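PDB 5M45: acetone carboxylase alpha subunit from Xanthobacter autotrophicus Py2, which belongs to the hydantoinase B/oxoprolinase family and carries a manganese(II) site, as one chain of a six-chain assembly. Local coordinates for residues V176-A181 / I450-S455; V84-E89 / E482-D487; Q191-G196 / W340-Y345. All blocks are in the same frame, centred on the assembly; numbering follows the deposited sequence.

Contact 1 of 3, residues V176-A181 / I450-S455; sequences VIDTGA and IHAVNS
A452 points its CB toward the loop 176-181. There it meets I177 and D178. The carbonyl O of A452 lies 3.5 Å from I177 CG2, and A452 CB is 4.5 Å from the same methyl. I177 presents this branch because its CG2 is anti to the backbone N, while CG1 stands beside the N (chi1 -60°). On the D178 side, A452 CB packs 4.3 Å from OD1. That carboxylate is held by polar partners of its own. OD1 bonds T226 OG1. OD2 takes the backbone N of R225 and also G180 N at 3.0 Å, closing an Asx turn. The G180 N-H reaches OD2 on its anti side, 35° out of the carboxylate plane.

V453 comes next and turns its side chain away from the loop. Its CA still sits 4.4 Å from I177 CG2. Strand 450-454 is an outermost strand, within this chain, of a four-stranded antiparallel sheet. V453 pairs through its backbone with G441 of the neighbouring strand 440-442. The loop lies over this strand and follows directly on H175, a ligand of the manganese ion.

N454 points back toward the loop, and its CB is 4.3 Å from I177 O. With CG anti to the backbone N (chi1 -168°), the amide is carried on past I177, and OD1 receives the backbone N of S186, with a weaker bond from M187 N. S186 also bonds I177 O through its hydroxyl, so one residue serves both segments. The N454 side chain lies about 8 Å from the manganese ion.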
loop_
_atom_site.group_PDB
_atom_site.type_symbol
_atom_site.label_atom_id
_atom_site.label_comp_id
_atom_site.label_asym_id
_atom_site.label_seq_id
_atom_site.Cartn_x
_atom_site.Cartn_y
_atom_site.Cartn_z
ATOM N N VAL A 176 10.387 -10.584 6.939
ATOM C CA VAL A 176 11.028 -9.226 6.991
ATOM C C VAL A 176 10.531 -8.437 8.207
ATOM O O VAL A 176 9.440 -8.724 8.757
ATOM C CB VAL A 176 10.828 -8.410 5.697
ATOM C CG1 VAL A 176 11.300 -9.219 4.484
ATOM C CG2 VAL A 176 9.353 -7.967 5.500
ATOM N N ILE A 177 11.299 -7.426 8.615
ATOM C CA ILE A 177 11.012 -6.698 9.851
ATOM C C ILE A 177 9.669 -5.940 9.772
ATOM O O ILE A 177 8.864 -5.997 10.721
ATOM C CB ILE A 177 12.166 -5.746 10.276
ATOM C CG1 ILE A 177 13.454 -6.543 10.499
ATOM C CG2 ILE A 177 11.770 -4.939 11.548
ATOM C CD1 ILE A 177 14.704 -5.677 10.630
ATOM N N ASP A 178 9.426 -5.230 8.673
ATOM C CA ASP A 178 8.172 -4.528 8.484
ATOM C C ASP A 178 7.823 -4.355 7.014
ATOM O O ASP A 178 8.730 -4.371 6.142
ATOM C CB ASP A 178 8.117 -3.173 9.223
ATOM C CG ASP A 178 8.705 -1.995 8.412
ATOM O OD1 ASP A 178 9.950 -1.874 8.302
ATOM O OD2 ASP A 178 7.928 -1.150 7.901
ATOM N N THR A 179 6.505 -4.166 6.759
ATOM C CA THR A 179 5.989 -3.888 5.441
ATOM C C THR A 179 5.204 -2.574 5.372
ATOM O O THR A 179 4.397 -2.389 4.469
ATOM C CB THR A 179 5.141 -5.068 4.871
ATOM O OG1 THR A 179 4.216 -5.550 5.841
ATOM C CG2 THR A 179 6.058 -6.221 4.474
ATOM N N GLY A 180 5.472 -1.633 6.268
ATOM C CA GLY A 180 4.827 -0.329 6.174
ATOM C C GLY A 180 3.335 -0.393 6.465
ATOM O O GLY A 180 2.526 0.211 5.733
ATOM N N ALA A 181 2.974 -1.108 7.524
ATOM C CA ALA A 181 1.607 -1.039 8.091
ATOM C C ALA A 181 1.512 0.174 9.000
ATOM O O ALA A 181 2.529 0.790 9.342
ATOM C CB ALA A 181 1.277 -2.322 8.854
ATOM N N ILE A 450 15.331 6.028 10.104
ATOM C CA ILE A 450 13.998 5.526 10.290
ATOM C C ILE A 450 14.085 4.012 10.474
ATOM O O ILE A 450 14.818 3.327 9.730
ATOM C CB ILE A 450 13.086 5.914 9.097
ATOM C CG1 ILE A 450 12.859 7.446 9.091
ATOM C CG2 ILE A 450 11.769 5.144 9.125
ATOM C CD1 ILE A 450 12.141 7.972 7.864
ATOM N N HIS A 451 13.323 3.495 11.435
ATOM C CA HIS A 451 13.444 2.094 11.857
ATOM C C HIS A 451 12.178 1.523 12.504
ATOM O O HIS A 451 11.276 2.272 12.939
ATOM C CB HIS A 451 14.641 2.012 12.852
ATOM C CG HIS A 451 15.139 0.629 13.135
ATOM N ND1 HIS A 451 15.622 -0.218 12.154
ATOM C CD2 HIS A 451 15.321 -0.016 14.305
ATOM C CE1 HIS A 451 16.058 -1.338 12.710
ATOM N NE2 HIS A 451 15.876 -1.241 14.018
ATOM N N ALA A 452 12.132 0.188 12.554
ATOM C CA ALA A 452 11.157 -0.549 13.348
ATOM C C ALA A 452 11.838 -1.781 13.948
ATOM O O ALA A 452 12.861 -2.240 13.446
ATOM C CB ALA A 452 9.959 -0.965 12.497
ATOM N N VAL A 453 11.287 -2.255 15.051
ATOM C CA VAL A 453 11.770 -3.468 15.726
ATOM C C VAL A 453 10.645 -4.526 15.837
ATOM O O VAL A 453 9.437 -4.188 15.823
ATOM C CB VAL A 453 12.392 -3.184 17.112
ATOM C CG1 VAL A 453 13.538 -2.198 16.974
ATOM C CG2 VAL A 453 11.396 -2.618 18.129
ATOM N N ASN A 454 11.071 -5.785 15.912
ATOM C CA ASN A 454 10.168 -6.914 16.073
ATOM C C ASN A 454 10.976 -8.093 16.617
ATOM O O ASN A 454 11.544 -8.863 15.845
ATOM C CB ASN A 454 9.485 -7.285 14.755
ATOM C CG ASN A 454 8.329 -8.275 14.957
ATOM O OD1 ASN A 454 7.174 -7.889 14.990
ATOM N ND2 ASN A 454 8.653 -9.566 15.079
ATOM N N SER A 455 11.037 -8.222 17.946
ATOM C CA SER A 455 11.895 -9.219 18.567
ATOM C C SER A 455 11.382 -10.638 18.332
ATOM O O SER A 455 10.163 -10.931 18.567
ATOM C CB SER A 455 11.990 -9.011 20.088
ATOM O OG SER A 455 12.771 -10.036 20.658
#

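Contact 2 of 3, residues V84-E89 / E482-D487; sequences VEQEGE and EGDMGD
The Q86 side-chain amide lies over G486 and D487 and bonds to D487 twice. OE1 accepts D487 N at 3.0 Å in a nearly straight bond (167°), with the donor above the carbonyl plane. NE2 donates to D487 OD2 at 2.9 Å, on the anti lone pair of that oxygen. CG of Q86 is anti to the backbone N (chi1 -178°) and the chain runs extended beyond it. The two side chains cross at about a right angle, with amide and carboxylate planes 33° apart. OE1 also touches G486 CA at 3.3 Å.

E87, bent at chi2, brings OE1 within 3.0 Å of G486 N, but the angle is too poor for a bond. It is also 3.3 Å from D484 OD1, a close approach of two acidic oxygens. A basic side chain on the chain of another protein pairs with D484 OD1 and probably offsets this charge. A water donates to both Q86 O and D484 OD2, the latter at 2.7 Å. On that other chain, D487 OD1 has a hydrogen-bonding polar side chain and OD2 a basic partner in a salt bridge.

G486 N bonds back to D484 OD1 at 2.9 Å, an Asx turn. Q86 then holds D487, the N-cap position of helix 488-494, at an interface between different proteins.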
loop_
_atom_site.group_PDB
_atom_site.type_symbol
_atom_site.label_atom_id
_atom_site.label_comp_id
_atom_site.label_asym_id
_atom_site.label_seq_id
_atom_site.Cartn_x
_atom_site.Cartn_y
_atom_site.Cartn_z
ATOM N N VAL A 84 16.587 -13.311 10.072
ATOM C CA VAL A 84 17.036 -14.213 9.010
ATOM C C VAL A 84 18.436 -14.798 9.278
ATOM O O VAL A 84 18.629 -16.026 9.272
ATOM C CB VAL A 84 16.969 -13.499 7.643
ATOM C CG1 VAL A 84 17.602 -14.366 6.536
ATOM C CG2 VAL A 84 15.511 -13.149 7.302
ATOM N N GLU A 85 19.399 -13.919 9.532
ATOM C CA GLU A 85 20.807 -14.323 9.625
ATOM C C GLU A 85 21.166 -15.240 10.826
ATOM O O GLU A 85 21.961 -16.186 10.671
ATOM C CB GLU A 85 21.693 -13.078 9.627
ATOM C CG GLU A 85 23.169 -13.392 9.412
ATOM C CD GLU A 85 23.942 -13.850 10.659
ATOM O OE1 GLU A 85 24.945 -14.588 10.426
ATOM O OE2 GLU A 85 23.581 -13.505 11.820
ATOM N N GLN A 86 20.603 -14.958 11.998
ATOM C CA GLN A 86 20.893 -15.755 13.200
ATOM C C GLN A 86 19.745 -16.739 13.514
ATOM O O GLN A 86 19.977 -17.936 13.639
ATOM C CB GLN A 86 21.187 -14.871 14.417
ATOM C CG GLN A 86 21.541 -15.716 15.643
ATOM C CD GLN A 86 22.130 -14.952 16.823
ATOM O OE1 GLN A 86 21.550 -14.024 17.374
ATOM N NE2 GLN A 86 23.304 -15.386 17.244
ATOM N N GLU A 87 18.523 -16.237 13.669
ATOM C CA GLU A 87 17.376 -17.111 13.976
ATOM C C GLU A 87 16.971 -18.107 12.867
ATOM O O GLU A 87 16.318 -19.099 13.163
ATOM C CB GLU A 87 16.134 -16.303 14.329
ATOM C CG GLU A 87 15.900 -16.065 15.805
ATOM C CD GLU A 87 16.997 -15.280 16.381
ATOM O OE1 GLU A 87 17.818 -15.947 17.076
ATOM O OE2 GLU A 87 17.041 -14.035 16.054
ATOM N N GLY A 88 17.304 -17.821 11.607
ATOM C CA GLY A 88 16.987 -18.733 10.523
ATOM C C GLY A 88 15.505 -18.787 10.139
ATOM O O GLY A 88 15.015 -19.852 9.703
ATOM N N GLU A 89 14.807 -17.655 10.251
ATOM C CA GLU A 89 13.378 -17.581 9.841
ATOM C C GLU A 89 13.268 -17.365 8.325
ATOM O O GLU A 89 12.914 -16.279 7.843
ATOM C CB GLU A 89 12.588 -16.546 10.661
ATOM C CG GLU A 89 12.828 -16.549 12.182
ATOM C CD GLU A 89 12.708 -17.889 12.883
ATOM O OE1 GLU A 89 13.078 -17.962 14.075
ATOM O OE2 GLU A 89 12.219 -18.900 12.276
ATOM N N GLU A 482 12.977 -25.575 15.652
ATOM C CA GLU A 482 14.391 -25.234 15.923
ATOM C C GLU A 482 14.485 -23.855 16.579
ATOM O O GLU A 482 14.913 -22.867 15.970
ATOM C CB GLU A 482 15.245 -25.313 14.635
ATOM C CG GLU A 482 15.361 -26.705 14.074
ATOM C CD GLU A 482 16.090 -26.771 12.714
ATOM O OE1 GLU A 482 17.350 -26.727 12.661
ATOM O OE2 GLU A 482 15.399 -26.891 11.674
ATOM N N GLY A 483 14.069 -23.772 17.843
ATOM C CA GLY A 483 14.007 -22.479 18.523
ATOM C C GLY A 483 15.399 -21.863 18.743
ATOM O O GLY A 483 16.423 -22.572 18.869
ATOM N N ASP A 484 15.409 -20.537 18.776
ATOM C CA ASP A 484 16.591 -19.734 19.036
ATOM C C ASP A 484 16.114 -18.372 19.556
ATOM O O ASP A 484 15.291 -17.738 18.902
ATOM C CB ASP A 484 17.385 -19.554 17.737
ATOM C CG ASP A 484 18.833 -18.988 17.961
ATOM O OD1 ASP A 484 19.093 -18.340 19.015
ATOM O OD2 ASP A 484 19.694 -19.227 17.030
ATOM N N MET A 485 16.587 -17.949 20.729
ATOM C CA MET A 485 16.261 -16.640 21.288
ATOM C C MET A 485 17.155 -15.485 20.788
ATOM O O MET A 485 16.816 -14.300 21.013
ATOM C CB MET A 485 16.228 -16.646 22.823
ATOM C CG MET A 485 17.563 -16.944 23.492
ATOM S SD MET A 485 17.532 -16.938 25.312
ATOM C CE MET A 485 16.369 -18.281 25.643
ATOM N N GLY A 486 18.231 -15.816 20.078
ATOM C CA GLY A 486 19.218 -14.834 19.632
ATOM C C GLY A 486 20.134 -14.363 20.754
ATOM O O GLY A 486 19.763 -14.470 21.954
ATOM N N ASP A 487 21.277 -13.838 20.364
ATOM C CA ASP A 487 22.220 -13.212 21.301
ATOM C C ASP A 487 21.794 -11.804 21.663
ATOM O O ASP A 487 21.382 -11.030 20.786
ATOM C CB ASP A 487 23.648 -13.166 20.741
ATOM C CG ASP A 487 24.377 -14.509 20.876
ATOM O OD1 ASP A 487 24.878 -14.796 22.003
ATOM O OD2 ASP A 487 24.454 -15.298 19.876
HETATM O O HOH W 1 19.311 -20.628 14.812
HETATM O O HOH W 2 15.707 -21.624 12.896
HETATM O O HOH W 3 13.404 -20.198 15.475
#

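Contact 3 of 3, residues Q191-G196 / W340-Y345; sequences QVQRFG and WGWHTY
V192 and H343 bring their CA atoms to 4.5 Å where two irregular loops pass each other. Across this gap V192 O faces the backbone of W342 and H343, 3.6 Å from H343 N. A water sits 2.8 Å from V192 O and lies equally near G341 O.

V192 packs its CB against W342 CB at 4.2 Å, and its CG1 lies beside W342 O. The carbonyl O of V192 also sits at the edge of the indole, near its plane, closest to CE3. Q193 runs side by side with W342, pointing the same way. Its CG is 3.8 Å from W342 CZ3, and its amide plane stands almost perpendicular to the ring, at 89°. Q193 also packs on R225 of the second subunit.

The contact joins the connection after strand 165-175 to the loop between strand 330-333 and helix 349-361. In that loop W342 is the centre of an inverse gamma turn, closed by a weak bond from H343 N to G341 O. With CG anti to the carbonyl carbon (chi1 -55°), the indole sets out on the side of V192 O and Q193. W340 CZ3 lies 3.6 Å above one face of the W342 indole, offset toward the rim. The indole NE1 bonds Y754 O, far along in the sequence.

Q191 and T344 cross at about a right angle. T344 CG2 touches Q191 NE2 at 3.6 Å, while that nitrogen bonds D197 OD1. T344 OG1 bonds A188 O, a little earlier in the same connection as Q191. One residue on, Y345 N bonds the ring nitrogen ND1 of H343.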
loop_
_atom_site.group_PDB
_atom_site.type_symbol
_atom_site.label_atom_id
_atom_site.label_comp_id
_atom_site.label_asym_id
_atom_site.label_seq_id
_atom_site.Cartn_x
_atom_site.Cartn_y
_atom_site.Cartn_z
ATOM N N GLN A 191 -4.139 -0.604 12.404
ATOM C CA GLN A 191 -5.104 -0.843 11.314
ATOM C C GLN A 191 -6.135 -1.921 11.746
ATOM O O GLN A 191 -5.833 -2.759 12.608
ATOM C CB GLN A 191 -4.378 -1.292 10.025
ATOM C CG GLN A 191 -3.760 -2.696 10.062
ATOM C CD GLN A 191 -2.346 -2.797 10.638
ATOM O OE1 GLN A 191 -1.836 -1.903 11.322
ATOM N NE2 GLN A 191 -1.715 -3.916 10.367
ATOM N N VAL A 192 -7.328 -1.876 11.138
ATOM C CA VAL A 192 -8.386 -2.867 11.329
ATOM C C VAL A 192 -8.906 -3.568 10.070
ATOM O O VAL A 192 -9.840 -4.386 10.156
ATOM C CB VAL A 192 -9.579 -2.303 12.125
ATOM C CG1 VAL A 192 -9.111 -1.893 13.500
ATOM C CG2 VAL A 192 -10.264 -1.129 11.401
ATOM N N GLN A 193 -8.265 -3.252 8.935
ATOM C CA GLN A 193 -8.621 -3.718 7.599
ATOM C C GLN A 193 -7.340 -3.817 6.736
ATOM O O GLN A 193 -6.302 -3.312 7.119
ATOM C CB GLN A 193 -9.495 -2.672 6.873
ATOM C CG GLN A 193 -10.818 -2.406 7.456
ATOM C CD GLN A 193 -11.623 -1.444 6.605
ATOM O OE1 GLN A 193 -12.246 -1.857 5.638
ATOM N NE2 GLN A 193 -11.593 -0.165 6.946
ATOM N N ARG A 194 -7.485 -4.393 5.542
ATOM C CA ARG A 194 -6.418 -4.481 4.520
ATOM C C ARG A 194 -5.771 -3.136 4.239
ATOM O O ARG A 194 -4.583 -3.051 3.959
ATOM C CB ARG A 194 -7.020 -5.038 3.216
ATOM C CG ARG A 194 -6.062 -5.336 2.058
ATOM C CD ARG A 194 -6.807 -5.878 0.848
ATOM N NE ARG A 194 -5.916 -6.389 -0.194
ATOM C CZ ARG A 194 -5.158 -7.489 -0.105
ATOM N NH1 ARG A 194 -5.220 -8.309 0.966
ATOM N NH2 ARG A 194 -4.308 -7.810 -1.104
ATOM N N PHE A 195 -6.601 -2.104 4.271
ATOM C CA PHE A 195 -6.186 -0.707 4.036
ATOM C C PHE A 195 -5.375 -0.208 5.266
ATOM O O PHE A 195 -5.951 0.103 6.327
ATOM C CB PHE A 195 -7.414 0.132 3.703
ATOM C CG PHE A 195 -8.367 -0.544 2.744
ATOM C CD1 PHE A 195 -7.923 -0.975 1.486
ATOM C CD2 PHE A 195 -9.691 -0.773 3.089
ATOM C CE1 PHE A 195 -8.784 -1.637 0.618
ATOM C CE2 PHE A 195 -10.557 -1.425 2.183
ATOM C CZ PHE A 195 -10.087 -1.885 0.974
ATOM N N GLY A 196 -4.042 -0.201 5.140
ATOM C CA GLY A 196 -3.136 0.032 6.290
ATOM C C GLY A 196 -2.453 -1.215 6.874
ATOM O O GLY A 196 -1.712 -1.097 7.856
ATOM N N TRP A 340 -14.594 -13.992 11.139
ATOM C CA TRP A 340 -13.553 -12.953 10.971
ATOM C C TRP A 340 -13.936 -11.670 11.723
ATOM O O TRP A 340 -15.108 -11.470 12.071
ATOM C CB TRP A 340 -13.291 -12.678 9.477
ATOM C CG TRP A 340 -14.488 -12.143 8.721
ATOM C CD1 TRP A 340 -15.408 -12.878 8.035
ATOM C CD2 TRP A 340 -14.853 -10.779 8.545
ATOM N NE1 TRP A 340 -16.346 -12.053 7.468
ATOM C CE2 TRP A 340 -16.035 -10.757 7.764
ATOM C CE3 TRP A 340 -14.319 -9.575 8.981
ATOM C CZ2 TRP A 340 -16.673 -9.570 7.376
ATOM C CZ3 TRP A 340 -14.979 -8.382 8.603
ATOM C CH2 TRP A 340 -16.125 -8.397 7.798
ATOM N N GLY A 341 -12.966 -10.813 11.990
ATOM C CA GLY A 341 -13.265 -9.542 12.682
ATOM C C GLY A 341 -12.404 -8.337 12.267
ATOM O O GLY A 341 -11.506 -8.454 11.386
ATOM N N TRP A 342 -12.658 -7.210 12.949
ATOM C CA TRP A 342 -11.999 -5.942 12.657
ATOM C C TRP A 342 -10.751 -5.800 13.557
ATOM O O TRP A 342 -10.763 -5.163 14.605
ATOM C CB TRP A 342 -12.955 -4.754 12.804
ATOM C CG TRP A 342 -14.214 -4.861 11.985
ATOM C CD1 TRP A 342 -15.481 -5.093 12.470
ATOM C CD2 TRP A 342 -14.348 -4.762 10.564
ATOM N NE1 TRP A 342 -16.387 -5.136 11.441
ATOM C CE2 TRP A 342 -15.716 -4.944 10.255
ATOM C CE3 TRP A 342 -13.449 -4.561 9.517
ATOM C CZ2 TRP A 342 -16.208 -4.890 8.946
ATOM C CZ3 TRP A 342 -13.935 -4.500 8.226
ATOM C CH2 TRP A 342 -15.315 -4.673 7.948
ATOM N N HIS A 343 -9.699 -6.483 13.107
ATOM C CA HIS A 343 -8.426 -6.653 13.818
ATOM C C HIS A 343 -7.440 -7.284 12.819
ATOM O O HIS A 343 -7.800 -7.491 11.660
ATOM C CB HIS A 343 -8.636 -7.494 15.084
ATOM C CG HIS A 343 -9.371 -8.779 14.857
ATOM N ND1 HIS A 343 -8.894 -9.779 14.042
ATOM C CD2 HIS A 343 -10.554 -9.235 15.337
ATOM C CE1 HIS A 343 -9.744 -10.794 14.016
ATOM N NE2 HIS A 343 -10.771 -10.478 14.784
ATOM N N THR A 344 -6.228 -7.613 13.281
ATOM C CA THR A 344 -5.161 -8.175 12.415
ATOM C C THR A 344 -4.905 -9.685 12.594
ATOM O O THR A 344 -3.843 -10.186 12.202
ATOM C CB THR A 344 -3.845 -7.375 12.606
ATOM O OG1 THR A 344 -3.410 -7.418 13.966
ATOM C CG2 THR A 344 -4.061 -5.916 12.202
ATOM N N TYR A 345 -5.914 -10.423 13.068
ATOM C CA TYR A 345 -5.788 -11.849 13.499
ATOM C C TYR A 345 -6.522 -12.837 12.574
ATOM O O TYR A 345 -6.548 -14.065 12.866
ATOM C CB TYR A 345 -6.214 -12.036 15.010
ATOM C CG TYR A 345 -5.748 -10.848 15.866
ATOM C CD1 TYR A 345 -4.409 -10.453 15.853
ATOM C CD2 TYR A 345 -6.638 -10.138 16.686
ATOM C CE1 TYR A 345 -3.976 -9.350 16.552
ATOM C CE2 TYR A 345 -6.204 -9.015 17.406
ATOM C CZ TYR A 345 -4.883 -8.622 17.340
ATOM O OH TYR A 345 -4.449 -7.489 17.997
HETATM O O HOH W 4 -10.207 -7.088 9.370
#

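In the fold
From the N terminus, 84-89 comes first, at the end of helix 82-85. The loops 176-181 and 191-196 follow, both in the connection from strand 165-175 to strand 204-208 of the seven-stranded sheet. Contact 3 closes first, at 340-345, joining this connection to the loop after the mixed sheet. Contact 1 closes next, joining it to strand 450-454, an outermost strand of a separate four-stranded antiparallel sheet. Contact 2 closes last, at 482-487 before helix 488-494. The three loops are nested, 3 within 1 within 2, and none cross. Contacts 1 and 3 touch, A181 CB lying 3.4 Å from G196 O. Contacts 2 and 3 are about 29 Å apart, centre to centre.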